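NalD (Pseudomonas aeruginosa PAO1, PDB 5DAJ) represses, as a TetR-family regulator, the expression of the MexAB-OprM multidrug efflux pump, which novobiocin binding to the protein induces. Local coordinates at residues 66-76 with 129-139; 52-60 with 118-128. All coordinates share one frame; numbering follows the deposited sequence.

Contact 1 of 2, residues 66-76 with 129-139; sequences RLPPEQLTERL and NNAFVQMFIEL
Helix 69-76 runs nearly parallel to helix 129-139, with P69 facing M135 and T73 facing L139; the axes diverge by only 16° and come no closer than 11.0 Å. This is side-chain packing of two helices within the all-helical regulatory part of a TetR-type fold, and it is apolar along most of its length. The wide spacing is bridged by large side chains, chiefly R66 and L72 on one side and F132, M135 and L139 on the other.

At the start of the contact, in the connection that precedes helix 69-76, R66 slides antiparallel past F132. A chi1 of 165° sets CG of F132 trans to N and swings the ring out toward the R66 chain. There the methylene CD lies over one ring face, 3.9 Å from the centroid and 17° off the normal, in a CH-pi contact. The guanidinium reaches beyond the ring to the neighbourhood of N129, leaving CZ 5.5 Å from the F132 centroid, so any cation-pi attraction is weak. L67 O approaches the same ring at its edge, near the ring plane, nearest to CE1.

One turn on, the bent end of selenomethionine M135 crosses the P69 ring at about a right angle, SE lying 3.4 Å from CG. L72 lies against F136 and L139, its CD2 meeting the edge of the F136 ring at CD1; it also touches L91 of helix 84-101, as does L67. On the far flank of helix 129-139, V133 and I137 are covered by helix 159-179 and by R179 and L183 of the second subunit. The far end of the contact converges on a single methyl, L139 CD2, which lies 3.7 Å from L72 CB, 3.8 Å from T73 CG2 and 4.3 Å from L76 CD1.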
loop_
_atom_site.group_PDB
_atom_site.type_symbol
_atom_site.label_atom_id
_atom_site.label_comp_id
_atom_site.label_asym_id
_atom_site.label_seq_id
_atom_site.Cartn_x
_atom_site.Cartn_y
_atom_site.Cartn_z
ATOM N N ARG A 66 13.919 -0.355 10.171
ATOM C CA ARG A 66 14.318 0.559 9.087
ATOM C C ARG A 66 15.814 0.753 8.852
ATOM O O ARG A 66 16.553 0.899 9.793
ATOM C CB ARG A 66 13.813 1.947 9.411
ATOM C CG ARG A 66 12.374 2.239 9.088
ATOM C CD ARG A 66 12.156 3.717 9.305
ATOM N NE ARG A 66 10.790 4.081 9.598
ATOM C CZ ARG A 66 10.443 4.807 10.645
ATOM N NH1 ARG A 66 11.363 5.221 11.492
ATOM N NH2 ARG A 66 9.182 5.107 10.853
ATOM N N LEU A 67 16.261 0.791 7.600
ATOM C CA LEU A 67 17.689 1.038 7.292
ATOM C C LEU A 67 18.012 2.503 7.567
ATOM O O LEU A 67 17.290 3.384 7.089
ATOM C CB LEU A 67 18.072 0.708 5.822
ATOM C CG LEU A 67 18.438 -0.750 5.510
ATOM C CD1 LEU A 67 18.378 -1.029 4.014
ATOM C CD2 LEU A 67 19.815 -1.103 6.056
ATOM N N PRO A 68 19.102 2.772 8.313
ATOM C CA PRO A 68 19.486 4.165 8.530
ATOM C C PRO A 68 20.045 4.813 7.246
ATOM O O PRO A 68 20.665 4.120 6.435
ATOM C CB PRO A 68 20.555 4.076 9.625
ATOM C CG PRO A 68 21.129 2.708 9.500
ATOM C CD PRO A 68 20.050 1.830 8.940
ATOM N N PRO A 69 19.834 6.134 7.067
ATOM C CA PRO A 69 20.251 6.908 5.878
ATOM C C PRO A 69 21.684 6.661 5.398
ATOM O O PRO A 69 21.931 6.629 4.190
ATOM C CB PRO A 69 20.132 8.358 6.355
ATOM C CG PRO A 69 19.095 8.318 7.407
ATOM C CD PRO A 69 19.166 6.990 8.067
ATOM N N GLU A 70 22.598 6.483 6.353
ATOM C CA GLU A 70 24.032 6.315 6.079
ATOM C C GLU A 70 24.301 5.007 5.328
ATOM O O GLU A 70 25.126 4.974 4.418
ATOM C CB GLU A 70 24.868 6.348 7.382
ATOM N N GLN A 71 23.592 3.944 5.709
ATOM C CA GLN A 71 23.730 2.621 5.057
ATOM C C GLN A 71 23.161 2.583 3.645
ATOM O O GLN A 71 23.759 1.978 2.754
ATOM C CB GLN A 71 23.095 1.496 5.885
ATOM C CG GLN A 71 24.059 0.892 6.894
ATOM C CD GLN A 71 23.421 -0.053 7.891
ATOM O OE1 GLN A 71 22.302 -0.535 7.719
ATOM N NE2 GLN A 71 24.142 -0.306 8.964
ATOM N N LEU A 72 21.987 3.190 3.475
ATOM C CA LEU A 72 21.365 3.362 2.154
ATOM C C LEU A 72 22.328 4.019 1.160
ATOM O O LEU A 72 22.637 3.452 0.105
ATOM C CB LEU A 72 20.075 4.211 2.255
ATOM C CG LEU A 72 18.739 3.484 2.443
ATOM C CD1 LEU A 72 17.632 4.480 2.761
ATOM C CD2 LEU A 72 18.389 2.686 1.194
ATOM N N THR A 73 22.798 5.211 1.531
ATOM C CA THR A 73 23.721 6.009 0.705
ATOM C C THR A 73 24.990 5.243 0.350
ATOM O O THR A 73 25.355 5.137 -0.821
ATOM C CB THR A 73 24.144 7.319 1.407
ATOM O OG1 THR A 73 24.418 7.061 2.788
ATOM C CG2 THR A 73 23.062 8.363 1.312
ATOM N N GLU A 74 25.636 4.698 1.378
ATOM C CA GLU A 74 26.851 3.886 1.223
ATOM C C GLU A 74 26.654 2.729 0.243
ATOM O O GLU A 74 27.538 2.435 -0.570
ATOM C CB GLU A 74 27.305 3.362 2.594
ATOM C CG GLU A 74 28.620 2.585 2.595
ATOM C CD GLU A 74 29.060 2.022 3.945
ATOM O OE1 GLU A 74 28.419 1.049 4.377
ATOM O OE2 GLU A 74 30.072 2.487 4.555
ATOM N N ARG A 75 25.484 2.097 0.325
ATOM C CA ARG A 75 25.140 0.965 -0.537
ATOM C C ARG A 75 24.933 1.365 -1.999
ATOM O O ARG A 75 25.260 0.599 -2.892
ATOM C CB ARG A 75 23.897 0.226 0.003
ATOM N N LEU A 76 24.405 2.562 -2.241
ATOM C CA LEU A 76 24.148 3.051 -3.612
ATOM C C LEU A 76 25.252 3.944 -4.212
ATOM O O LEU A 76 25.085 4.478 -5.306
ATOM C CB LEU A 76 22.798 3.799 -3.647
ATOM C CG LEU A 76 21.567 3.075 -3.074
ATOM C CD1 LEU A 76 20.428 4.040 -2.756
ATOM C CD2 LEU A 76 21.089 1.983 -4.021
ATOM N N ASN A 129 7.230 8.606 8.958
ATOM C CA ASN A 129 7.119 7.623 7.880
ATOM C C ASN A 129 7.304 8.273 6.501
ATOM O O ASN A 129 8.108 7.823 5.678
ATOM C CB ASN A 129 5.779 6.883 7.906
ATOM C CG ASN A 129 5.797 5.637 7.057
ATOM O OD1 ASN A 129 5.001 5.516 6.127
ATOM N ND2 ASN A 129 6.742 4.731 7.322
ATOM N N ASN A 130 6.550 9.346 6.267
ATOM C CA ASN A 130 6.696 10.160 5.053
ATOM C C ASN A 130 8.122 10.612 4.817
ATOM O O ASN A 130 8.614 10.554 3.695
ATOM C CB ASN A 130 5.785 11.392 5.094
ATOM C CG ASN A 130 4.329 11.049 4.863
ATOM O OD1 ASN A 130 4.011 10.016 4.296
ATOM N ND2 ASN A 130 3.441 11.931 5.280
ATOM N N ALA A 131 8.768 11.071 5.879
ATOM C CA ALA A 131 10.153 11.558 5.797
ATOM C C ALA A 131 11.127 10.470 5.341
ATOM O O ALA A 131 11.987 10.711 4.486
ATOM C CB ALA A 131 10.587 12.129 7.138
ATOM N N PHE A 132 10.955 9.272 5.887
ATOM C CA PHE A 132 11.783 8.109 5.501
ATOM C C PHE A 132 11.599 7.710 4.029
ATOM O O PHE A 132 12.565 7.446 3.313
ATOM C CB PHE A 132 11.486 6.929 6.438
ATOM C CG PHE A 132 11.998 5.609 5.945
ATOM C CD1 PHE A 132 13.335 5.255 6.124
ATOM C CD2 PHE A 132 11.141 4.704 5.316
ATOM C CE1 PHE A 132 13.807 4.033 5.673
ATOM C CE2 PHE A 132 11.608 3.481 4.864
ATOM C CZ PHE A 132 12.943 3.144 5.043
ATOM N N VAL A 133 10.352 7.666 3.583
ATOM C CA VAL A 133 10.041 7.385 2.170
ATOM C C VAL A 133 10.578 8.494 1.269
ATOM O O VAL A 133 11.195 8.237 0.232
ATOM C CB VAL A 133 8.520 7.252 1.922
ATOM C CG1 VAL A 133 8.229 7.109 0.429
ATOM C CG2 VAL A 133 7.961 6.053 2.672
ATOM N N GLN A 134 10.305 9.732 1.665
ATOM C CA GLN A 134 10.770 10.908 0.927
ATOM C C GLN A 134 12.273 10.846 0.678
ATOM O O GLN A 134 12.762 11.245 -0.385
ATOM C CB GLN A 134 10.409 12.204 1.669
ATOM C CG GLN A 134 10.571 13.471 0.834
ATOM C CD GLN A 134 9.672 13.482 -0.397
ATOM O OE1 GLN A 134 8.452 13.299 -0.289
ATOM N NE2 GLN A 134 10.263 13.702 -1.570
HETATM N N MSE A 135 12.992 10.337 1.669
HETATM C CA MSE A 135 14.441 10.245 1.599
HETATM C C MSE A 135 14.874 9.181 0.631
HETATM O O MSE A 135 15.728 9.435 -0.222
HETATM C CB MSE A 135 14.944 9.968 3.003
HETATM C CG MSE A 135 16.445 9.903 3.050
HETATM SE SE MSE A 135 17.167 9.091 4.692
HETATM C CE MSE A 135 16.910 10.645 5.973
ATOM N N PHE A 136 14.309 7.982 0.755
ATOM C CA PHE A 136 14.607 6.898 -0.192
ATOM C C PHE A 136 14.367 7.338 -1.646
ATOM O O PHE A 136 15.182 7.084 -2.535
ATOM C CB PHE A 136 13.763 5.652 0.109
ATOM C CG PHE A 136 13.923 4.559 -0.914
ATOM C CD1 PHE A 136 14.996 3.680 -0.843
ATOM C CD2 PHE A 136 13.026 4.434 -1.971
ATOM C CE1 PHE A 136 15.165 2.686 -1.797
ATOM C CE2 PHE A 136 13.187 3.443 -2.935
ATOM C CZ PHE A 136 14.259 2.566 -2.845
ATOM N N ILE A 137 13.242 8.002 -1.863
ATOM C CA ILE A 137 12.894 8.531 -3.183
ATOM C C ILE A 137 13.912 9.556 -3.684
ATOM O O ILE A 137 14.310 9.532 -4.857
ATOM C CB ILE A 137 11.465 9.122 -3.189
ATOM C CG1 ILE A 137 10.462 7.964 -3.122
ATOM C CG2 ILE A 137 11.225 9.981 -4.429
ATOM C CD1 ILE A 137 9.008 8.370 -3.063
ATOM N N GLU A 138 14.321 10.458 -2.797
ATOM C CA GLU A 138 15.319 11.490 -3.142
ATOM C C GLU A 138 16.685 10.895 -3.492
ATOM O O GLU A 138 17.366 11.376 -4.396
ATOM C CB GLU A 138 15.440 12.537 -2.027
ATOM C CG GLU A 138 14.428 13.659 -2.169
ATOM C CD GLU A 138 14.306 14.525 -0.927
ATOM O OE1 GLU A 138 15.293 14.601 -0.148
ATOM O OE2 GLU A 138 13.219 15.133 -0.744
ATOM N N LEU A 139 17.064 9.841 -2.780
ATOM C CA LEU A 139 18.302 9.098 -3.069
ATOM C C LEU A 139 18.282 8.450 -4.449
ATOM O O LEU A 139 19.234 8.597 -5.217
ATOM C CB LEU A 139 18.561 8.021 -2.009
ATOM C CG LEU A 139 19.704 8.242 -1.009
ATOM C CD1 LEU A 139 19.671 9.609 -0.342
ATOM C CD2 LEU A 139 19.677 7.153 0.055
#

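Contact 2 of 2, residues 52-60 with 118-128; sequences QNKAHLFNE and FTEELREAQER
A fully extended E124, its CG opposite the backbone N about the CA-CB bond (chi1 -180°), reaches across to N53 and H56 at the start of helix 54-60. F58 takes a similar rotamer (chi1 -177°), which directs its ring at L122 and A125. Here the helix that follows the helix-turn-helix and links it to the regulatory domain meets the first turns of helix 123-145; the axes of segments 54-60 and 123-128 are 35° apart and 8.0 Å at closest approach.

The tightest backbone approach is at A55, whose CA is 4.8 Å from that of L122; A55 CB lies against E121 O and E124 CB. Beside it, E124 OE2 comes to the edge of the H56 imidazole, 3.3 Å from CD2, with R128 NH1 near the same edge. N53 caps the helix, its OD1 accepting from H56 N at 2.8 Å, while H56 ND1 is bonded to F51 O.

K54 NZ forms a salt bridge with E121 OE2 (3.2 Å), approaching from above the carboxylate plane; the same ammonium also bonds to the carbonyls of V28 and T31. The apolar side rests on F58: L122 CD2 lies over one ring face, and A125 CB meets the ring edge 3.6 Å from CD2. N59 crosses R128 at about a right angle, its OD1 in the guanidinium plane at the edge, and its ND2 lies against the A125 backbone.

E121 packs on H30 of the second subunit, and F118 O accepts a weak hydrogen bond from R115 NE of that subunit. Within the chain, F58 is wedged against F23 of helix 6-26 and I111 and L112 of helix 103-114, so this contact joins the DNA-binding helices to the regulatory body.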
loop_
_atom_site.group_PDB
_atom_site.type_symbol
_atom_site.label_atom_id
_atom_site.label_comp_id
_atom_site.label_asym_id
_atom_site.label_seq_id
_atom_site.Cartn_x
_atom_site.Cartn_y
_atom_site.Cartn_z
ATOM N N GLN A 52 6.432 8.226 26.034
ATOM C CA GLN A 52 5.604 9.461 26.019
ATOM C C GLN A 52 4.173 9.285 25.520
ATOM O O GLN A 52 3.219 9.519 26.265
ATOM C CB GLN A 52 6.289 10.577 25.251
ATOM C CG GLN A 52 7.567 11.085 25.909
ATOM C CD GLN A 52 8.794 10.386 25.372
ATOM O OE1 GLN A 52 9.186 10.594 24.212
ATOM N NE2 GLN A 52 9.416 9.550 26.200
ATOM N N ASN A 53 4.030 8.883 24.266
ATOM C CA ASN A 53 2.722 8.643 23.675
ATOM C C ASN A 53 2.743 7.466 22.711
ATOM O O ASN A 53 3.807 6.970 22.338
ATOM C CB ASN A 53 2.250 9.917 22.971
ATOM C CG ASN A 53 3.193 10.354 21.860
ATOM O OD1 ASN A 53 3.272 9.708 20.824
ATOM N ND2 ASN A 53 3.888 11.467 22.059
ATOM N N LYS A 54 1.555 7.067 22.271
ATOM C CA LYS A 54 1.395 5.907 21.388
ATOM C C LYS A 54 2.125 6.071 20.052
ATOM O O LYS A 54 2.701 5.119 19.538
ATOM C CB LYS A 54 -0.095 5.604 21.133
ATOM C CG LYS A 54 -0.339 4.188 20.620
ATOM C CD LYS A 54 -1.716 3.984 20.031
ATOM C CE LYS A 54 -2.799 4.040 21.074
ATOM N NZ LYS A 54 -4.095 3.584 20.501
ATOM N N ALA A 55 2.053 7.267 19.474
ATOM C CA ALA A 55 2.674 7.561 18.163
ATOM C C ALA A 55 4.179 7.412 18.205
ATOM O O ALA A 55 4.781 6.869 17.279
ATOM C CB ALA A 55 2.307 8.959 17.684
ATOM N N HIS A 56 4.775 7.909 19.281
ATOM C CA HIS A 56 6.220 7.813 19.472
ATOM C C HIS A 56 6.647 6.374 19.705
ATOM O O HIS A 56 7.692 5.962 19.215
ATOM C CB HIS A 56 6.679 8.664 20.644
ATOM C CG HIS A 56 8.167 8.777 20.760
ATOM N ND1 HIS A 56 8.864 8.297 21.848
ATOM C CD2 HIS A 56 9.095 9.293 19.919
ATOM C CE1 HIS A 56 10.154 8.530 21.683
ATOM N NE2 HIS A 56 10.321 9.129 20.519
ATOM N N LEU A 57 5.837 5.637 20.465
ATOM C CA LEU A 57 6.061 4.208 20.708
ATOM C C LEU A 57 6.090 3.461 19.380
ATOM O O LEU A 57 7.038 2.744 19.067
ATOM C CB LEU A 57 4.965 3.630 21.606
ATOM C CG LEU A 57 5.230 2.239 22.184
ATOM C CD1 LEU A 57 4.474 2.049 23.488
ATOM C CD2 LEU A 57 4.858 1.119 21.218
ATOM N N PHE A 58 5.042 3.675 18.594
ATOM C CA PHE A 58 4.898 3.077 17.263
ATOM C C PHE A 58 6.101 3.381 16.369
ATOM O O PHE A 58 6.574 2.523 15.639
ATOM C CB PHE A 58 3.616 3.592 16.612
ATOM C CG PHE A 58 3.322 2.990 15.272
ATOM C CD1 PHE A 58 2.882 1.698 15.172
ATOM C CD2 PHE A 58 3.476 3.727 14.122
ATOM C CE1 PHE A 58 2.589 1.145 13.938
ATOM C CE2 PHE A 58 3.193 3.179 12.884
ATOM C CZ PHE A 58 2.745 1.879 12.795
ATOM N N ASN A 59 6.585 4.611 16.452
ATOM C CA ASN A 59 7.731 5.062 15.669
ATOM C C ASN A 59 9.049 4.391 16.078
ATOM O O ASN A 59 9.862 4.022 15.219
ATOM C CB ASN A 59 7.874 6.580 15.782
ATOM C CG ASN A 59 8.262 7.225 14.472
ATOM O OD1 ASN A 59 9.229 7.952 14.403
ATOM N ND2 ASN A 59 7.509 6.948 13.416
ATOM N N GLU A 60 9.258 4.271 17.387
ATOM C CA GLU A 60 10.410 3.557 17.940
ATOM C C GLU A 60 10.391 2.097 17.514
ATOM O O GLU A 60 11.440 1.504 17.261
ATOM C CB GLU A 60 10.423 3.643 19.471
ATOM C CG GLU A 60 10.768 5.018 20.016
ATOM C CD GLU A 60 12.181 5.457 19.669
ATOM O OE1 GLU A 60 13.144 4.745 20.038
ATOM O OE2 GLU A 60 12.317 6.508 18.996
ATOM N N PHE A 118 -4.131 5.993 10.280
ATOM C CA PHE A 118 -3.423 7.241 10.554
ATOM C C PHE A 118 -4.371 8.403 10.826
ATOM O O PHE A 118 -4.617 9.263 9.984
ATOM C CB PHE A 118 -2.439 7.530 9.438
ATOM C CG PHE A 118 -1.335 6.527 9.375
ATOM C CD1 PHE A 118 -0.229 6.641 10.216
ATOM C CD2 PHE A 118 -1.417 5.436 8.528
ATOM C CE1 PHE A 118 0.791 5.703 10.188
ATOM C CE2 PHE A 118 -0.399 4.501 8.497
ATOM C CZ PHE A 118 0.705 4.642 9.326
ATOM N N THR A 119 -4.937 8.347 12.027
ATOM C CA THR A 119 -5.666 9.438 12.653
ATOM C C THR A 119 -4.745 10.541 13.155
ATOM O O THR A 119 -3.552 10.462 12.970
ATOM C CB THR A 119 -6.451 8.921 13.877
ATOM O OG1 THR A 119 -5.694 7.960 14.658
ATOM C CG2 THR A 119 -7.719 8.293 13.403
ATOM N N GLU A 120 -5.315 11.575 13.776
ATOM C CA GLU A 120 -4.540 12.590 14.515
ATOM C C GLU A 120 -3.599 11.998 15.572
ATOM O O GLU A 120 -2.456 12.426 15.674
ATOM C CB GLU A 120 -5.468 13.606 15.197
ATOM C CG GLU A 120 -4.759 14.858 15.705
ATOM C CD GLU A 120 -4.676 15.954 14.657
ATOM O OE1 GLU A 120 -5.733 16.521 14.306
ATOM O OE2 GLU A 120 -3.556 16.256 14.193
ATOM N N GLU A 121 -4.067 11.014 16.340
ATOM C CA GLU A 121 -3.253 10.457 17.437
ATOM C C GLU A 121 -1.956 9.782 16.951
ATOM O O GLU A 121 -1.032 9.617 17.734
ATOM C CB GLU A 121 -4.069 9.539 18.377
ATOM C CG GLU A 121 -4.225 8.075 17.969
ATOM C CD GLU A 121 -4.798 7.181 19.079
ATOM O OE1 GLU A 121 -4.869 7.619 20.252
ATOM O OE2 GLU A 121 -5.175 6.019 18.770
ATOM N N LEU A 122 -1.902 9.403 15.669
ATOM C CA LEU A 122 -0.675 8.898 15.034
ATOM C C LEU A 122 -0.056 9.870 14.017
ATOM O O LEU A 122 0.652 9.457 13.102
ATOM C CB LEU A 122 -0.940 7.534 14.384
ATOM C CG LEU A 122 -1.103 6.368 15.371
ATOM C CD1 LEU A 122 -2.545 5.887 15.415
ATOM C CD2 LEU A 122 -0.188 5.226 14.993
ATOM N N ARG A 123 -0.305 11.165 14.194
ATOM C CA ARG A 123 0.235 12.209 13.301
ATOM C C ARG A 123 1.757 12.132 13.204
ATOM O O ARG A 123 2.316 12.129 12.110
ATOM C CB ARG A 123 -0.156 13.605 13.796
ATOM C CG ARG A 123 0.038 14.717 12.778
ATOM C CD ARG A 123 -1.228 14.941 11.968
ATOM N NE ARG A 123 -1.109 16.066 11.044
ATOM C CZ ARG A 123 -2.101 16.534 10.285
ATOM N NH1 ARG A 123 -3.314 15.977 10.319
ATOM N NH2 ARG A 123 -1.881 17.570 9.480
ATOM N N GLU A 124 2.405 12.068 14.364
ATOM C CA GLU A 124 3.878 12.003 14.472
ATOM C C GLU A 124 4.482 10.828 13.706
ATOM O O GLU A 124 5.515 10.970 13.042
ATOM C CB GLU A 124 4.299 11.900 15.942
ATOM C CG GLU A 124 5.806 11.838 16.174
ATOM C CD GLU A 124 6.177 11.564 17.622
ATOM O OE1 GLU A 124 5.372 11.848 18.544
ATOM O OE2 GLU A 124 7.291 11.062 17.843
ATOM N N ALA A 125 3.830 9.677 13.820
ATOM C CA ALA A 125 4.278 8.457 13.144
ATOM C C ALA A 125 4.199 8.559 11.629
ATOM O O ALA A 125 5.121 8.144 10.923
ATOM C CB ALA A 125 3.459 7.273 13.608
ATOM N N GLN A 126 3.096 9.118 11.144
ATOM C CA GLN A 126 2.918 9.366 9.717
ATOM C C GLN A 126 3.955 10.349 9.161
ATOM O O GLN A 126 4.517 10.125 8.087
ATOM C CB GLN A 126 1.509 9.893 9.421
ATOM C CG GLN A 126 1.273 10.201 7.946
ATOM C CD GLN A 126 -0.195 10.317 7.582
ATOM O OE1 GLN A 126 -0.681 9.611 6.692
ATOM N NE2 GLN A 126 -0.909 11.221 8.257
ATOM N N GLU A 127 4.174 11.445 9.881
ATOM C CA GLU A 127 5.150 12.464 9.468
ATOM C C GLU A 127 6.538 11.857 9.266
ATOM O O GLU A 127 7.168 12.066 8.222
ATOM C CB GLU A 127 5.214 13.615 10.479
ATOM C CG GLU A 127 4.039 14.586 10.376
ATOM C CD GLU A 127 3.989 15.619 11.497
ATOM O OE1 GLU A 127 4.630 15.425 12.554
ATOM O OE2 GLU A 127 3.291 16.640 11.320
ATOM N N ARG A 128 6.986 11.076 10.245
ATOM C CA ARG A 128 8.313 10.432 10.161
ATOM C C ARG A 128 8.361 9.286 9.141
ATOM O O ARG A 128 9.402 9.053 8.503
ATOM C CB ARG A 128 8.808 9.980 11.543
ATOM C CG ARG A 128 9.758 11.004 12.144
ATOM C CD ARG A 128 10.165 10.667 13.567
ATOM N NE ARG A 128 10.714 11.816 14.273
ATOM C CZ ARG A 128 11.070 11.839 15.561
ATOM N NH1 ARG A 128 10.962 10.753 16.329
ATOM N NH2 ARG A 128 11.549 12.963 16.082
#

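Contacts 1 and 2 lie in succession along helix 123-145, their centres 20 Å apart: contact 2 uses its first turns and the loop before it, contact 1 its middle. The partners, helix 54-63 and helix 69-76, are consecutive in the chain, so the segments alternate, 52-60, 66-76, 118-128, 129-139. Where the two contacts meet, R66 NH2 packs 3.6 Å from N59 ND2. Helix 123-145 thus packs at its start on helix 54-63, next to the DNA-binding domain, and in its middle on helix 69-76, and both contacts touch the second subunit. Such continuity is consistent with the TetR-family scheme, in which ligand-induced shifts in the regulatory domain are passed to the DNA-binding domains.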